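Local structure of SusD homolog (Bacteroides thetaiotaomicron, 3SGH) at residues L191-A196 and T209-A214. The protein is a SusD-like protein that probably binds glycans at the outer membrane for uptake by a partner transporter. Residues are numbered along the deposited sequence; the frame is centred on the assembly and turned at random.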
loop_
_atom_site.group_PDB
_atom_site.type_symbol
_atom_site.label_atom_id
_atom_site.label_comp_id
_atom_site.label_asym_id
_atom_site.label_seq_id
_atom_site.Cartn_x
_atom_site.Cartn_y
_atom_site.Cartn_z
ATOM N N LEU A 191 -9.377 -3.284 -7.452
ATOM C CA LEU A 191 -7.960 -3.146 -7.858
ATOM C C LEU A 191 -7.834 -2.355 -9.131
ATOM O O LEU A 191 -6.971 -1.446 -9.248
ATOM C CB LEU A 191 -7.342 -4.515 -8.117
ATOM C CG LEU A 191 -5.870 -4.553 -8.554
ATOM C CD1 LEU A 191 -4.922 -3.866 -7.547
ATOM C CD2 LEU A 191 -5.429 -6.010 -8.842
ATOM N N LYS A 192 -8.716 -2.655 -10.068
ATOM C CA LYS A 192 -8.775 -1.908 -11.325
ATOM C C LYS A 192 -8.991 -0.426 -11.017
ATOM O O LYS A 192 -8.314 0.428 -11.556
ATOM C CB LYS A 192 -9.857 -2.439 -12.244
ATOM C CG LYS A 192 -9.947 -1.725 -13.599
ATOM C CD LYS A 192 -10.933 -2.510 -14.504
ATOM C CE LYS A 192 -11.147 -1.830 -15.833
ATOM N NZ LYS A 192 -11.987 -2.620 -16.782
ATOM N N LEU A 193 -9.897 -0.125 -10.095
ATOM C CA LEU A 193 -10.145 1.277 -9.710
ATOM C C LEU A 193 -8.949 1.921 -8.982
ATOM O O LEU A 193 -8.600 3.089 -9.279
ATOM C CB LEU A 193 -11.411 1.382 -8.871
ATOM C CG LEU A 193 -11.845 2.760 -8.427
ATOM C CD1 LEU A 193 -12.050 3.654 -9.654
ATOM C CD2 LEU A 193 -13.149 2.648 -7.609
ATOM N N ARG A 194 -8.304 1.173 -8.090
ATOM C CA ARG A 194 -7.049 1.649 -7.422
ATOM C C ARG A 194 -5.991 2.038 -8.445
ATOM O O ARG A 194 -5.389 3.143 -8.395
ATOM C CB ARG A 194 -6.465 0.586 -6.517
ATOM C CG ARG A 194 -5.147 1.017 -5.871
ATOM C CD ARG A 194 -4.429 -0.178 -5.227
ATOM N NE ARG A 194 -5.075 -0.634 -4.009
ATOM C CZ ARG A 194 -4.634 -1.676 -3.276
ATOM N NH1 ARG A 194 -3.569 -2.382 -3.668
ATOM N NH2 ARG A 194 -5.268 -2.043 -2.197
HETATM N N MSE A 195 -5.778 1.140 -9.413
HETATM C CA MSE A 195 -4.811 1.369 -10.481
HETATM C C MSE A 195 -5.151 2.595 -11.334
HETATM O O MSE A 195 -4.257 3.434 -11.647
HETATM C CB MSE A 195 -4.653 0.080 -11.328
HETATM C CG MSE A 195 -4.133 -1.047 -10.478
HETATM SE SE MSE A 195 -4.112 -2.716 -11.501
HETATM C CE MSE A 195 -3.177 -2.081 -13.040
ATOM N N ALA A 196 -6.432 2.721 -11.685
ATOM C CA ALA A 196 -6.931 3.825 -12.492
ATOM C C ALA A 196 -6.668 5.161 -11.783
ATOM O O ALA A 196 -6.151 6.098 -12.375
ATOM C CB ALA A 196 -8.439 3.667 -12.775
ATOM N N THR A 209 -11.773 6.226 -18.045
ATOM C CA THR A 209 -12.408 5.100 -18.711
ATOM C C THR A 209 -12.293 3.812 -17.932
ATOM O O THR A 209 -13.282 3.108 -17.694
ATOM C CB THR A 209 -11.837 4.903 -20.110
ATOM O OG1 THR A 209 -12.112 6.069 -20.873
ATOM C CG2 THR A 209 -12.526 3.707 -20.815
ATOM N N LYS A 210 -11.086 3.482 -17.493
ATOM C CA LYS A 210 -10.922 2.292 -16.670
ATOM C C LYS A 210 -11.686 2.343 -15.322
ATOM O O LYS A 210 -12.290 1.323 -14.893
ATOM C CB LYS A 210 -9.443 2.024 -16.382
ATOM C CG LYS A 210 -8.625 1.702 -17.619
ATOM C CD LYS A 210 -9.026 0.382 -18.226
ATOM C CE LYS A 210 -8.185 -0.021 -19.409
ATOM N NZ LYS A 210 -8.823 0.260 -20.719
ATOM N N ALA A 211 -11.674 3.506 -14.681
ATOM C CA ALA A 211 -12.337 3.663 -13.373
ATOM C C ALA A 211 -13.849 3.450 -13.532
ATOM O O ALA A 211 -14.499 2.758 -12.719
ATOM C CB ALA A 211 -12.041 5.009 -12.759
ATOM N N GLN A 212 -14.415 4.057 -14.556
ATOM C CA GLN A 212 -15.855 3.923 -14.838
ATOM C C GLN A 212 -16.241 2.474 -15.174
ATOM O O GLN A 212 -17.264 1.973 -14.681
ATOM C CB GLN A 212 -16.330 4.944 -15.875
ATOM C CG GLN A 212 -16.307 6.334 -15.273
ATOM C CD GLN A 212 -16.694 7.482 -16.154
ATOM O OE1 GLN A 212 -16.685 8.621 -15.688
ATOM N NE2 GLN A 212 -17.082 7.215 -17.392
ATOM N N GLU A 213 -15.430 1.795 -15.966
ATOM C CA GLU A 213 -15.615 0.357 -16.175
ATOM C C GLU A 213 -15.610 -0.418 -14.884
ATOM O O GLU A 213 -16.442 -1.318 -14.687
ATOM C CB GLU A 213 -14.557 -0.209 -17.102
ATOM C CG GLU A 213 -14.707 0.219 -18.563
ATOM C CD GLU A 213 -13.479 -0.117 -19.409
ATOM O OE1 GLU A 213 -12.505 -0.758 -18.912
ATOM O OE2 GLU A 213 -13.473 0.279 -20.593
ATOM N N ALA A 214 -14.621 -0.129 -14.027
ATOM C CA ALA A 214 -14.498 -0.775 -12.730
ATOM C C ALA A 214 -15.748 -0.590 -11.893
ATOM O O ALA A 214 -16.248 -1.561 -11.313
ATOM C CB ALA A 214 -13.287 -0.281 -11.974
HETATM O O HOH W 1 -14.193 -3.830 -15.271
#
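K192 reaches from one helix across the face of the next, its methylene chain lying against the CB of A214 and its tip meeting E213. With CG anti to the backbone N (chi1 -178°) and every later torsion extended, the lysine runs straight across to the other helix. Its CG rests 4.0 Å from A214 CB, and CE passes 3.5 Å from the backbone O of K210. Lysine suits this place because its long aliphatic part can lie along an alanine methyl while only the ammonium needs charged partners. Across the contact NZ forms a salt bridge to E213 OE1 at 2.9 Å, met on the anti side and 15° out of the carboxylate plane. NZ also meets D152 of helix 140-162, its stronger carboxylate partner, and gives a bond to a water.

Small residues let the helices approach. A214 and A211 present single methyls, and the axes come within 8.3 Å, nearly antiparallel at 159°. L193 sets its CB 4.0 Å from A214 CB and turns CD1 onto A211 CB at 3.4 Å, a tight carbon pair, while its side chain also touches L325 of helix 319-331. The methyl of A196 packs on A211 as well.

This is antiparallel packing of consecutive helices, 181-198 and 204-217, within the alpha-alpha superhelix. Two carboxylates around one ammonium would probably favour its charged form and tie both helices to helix 140-162.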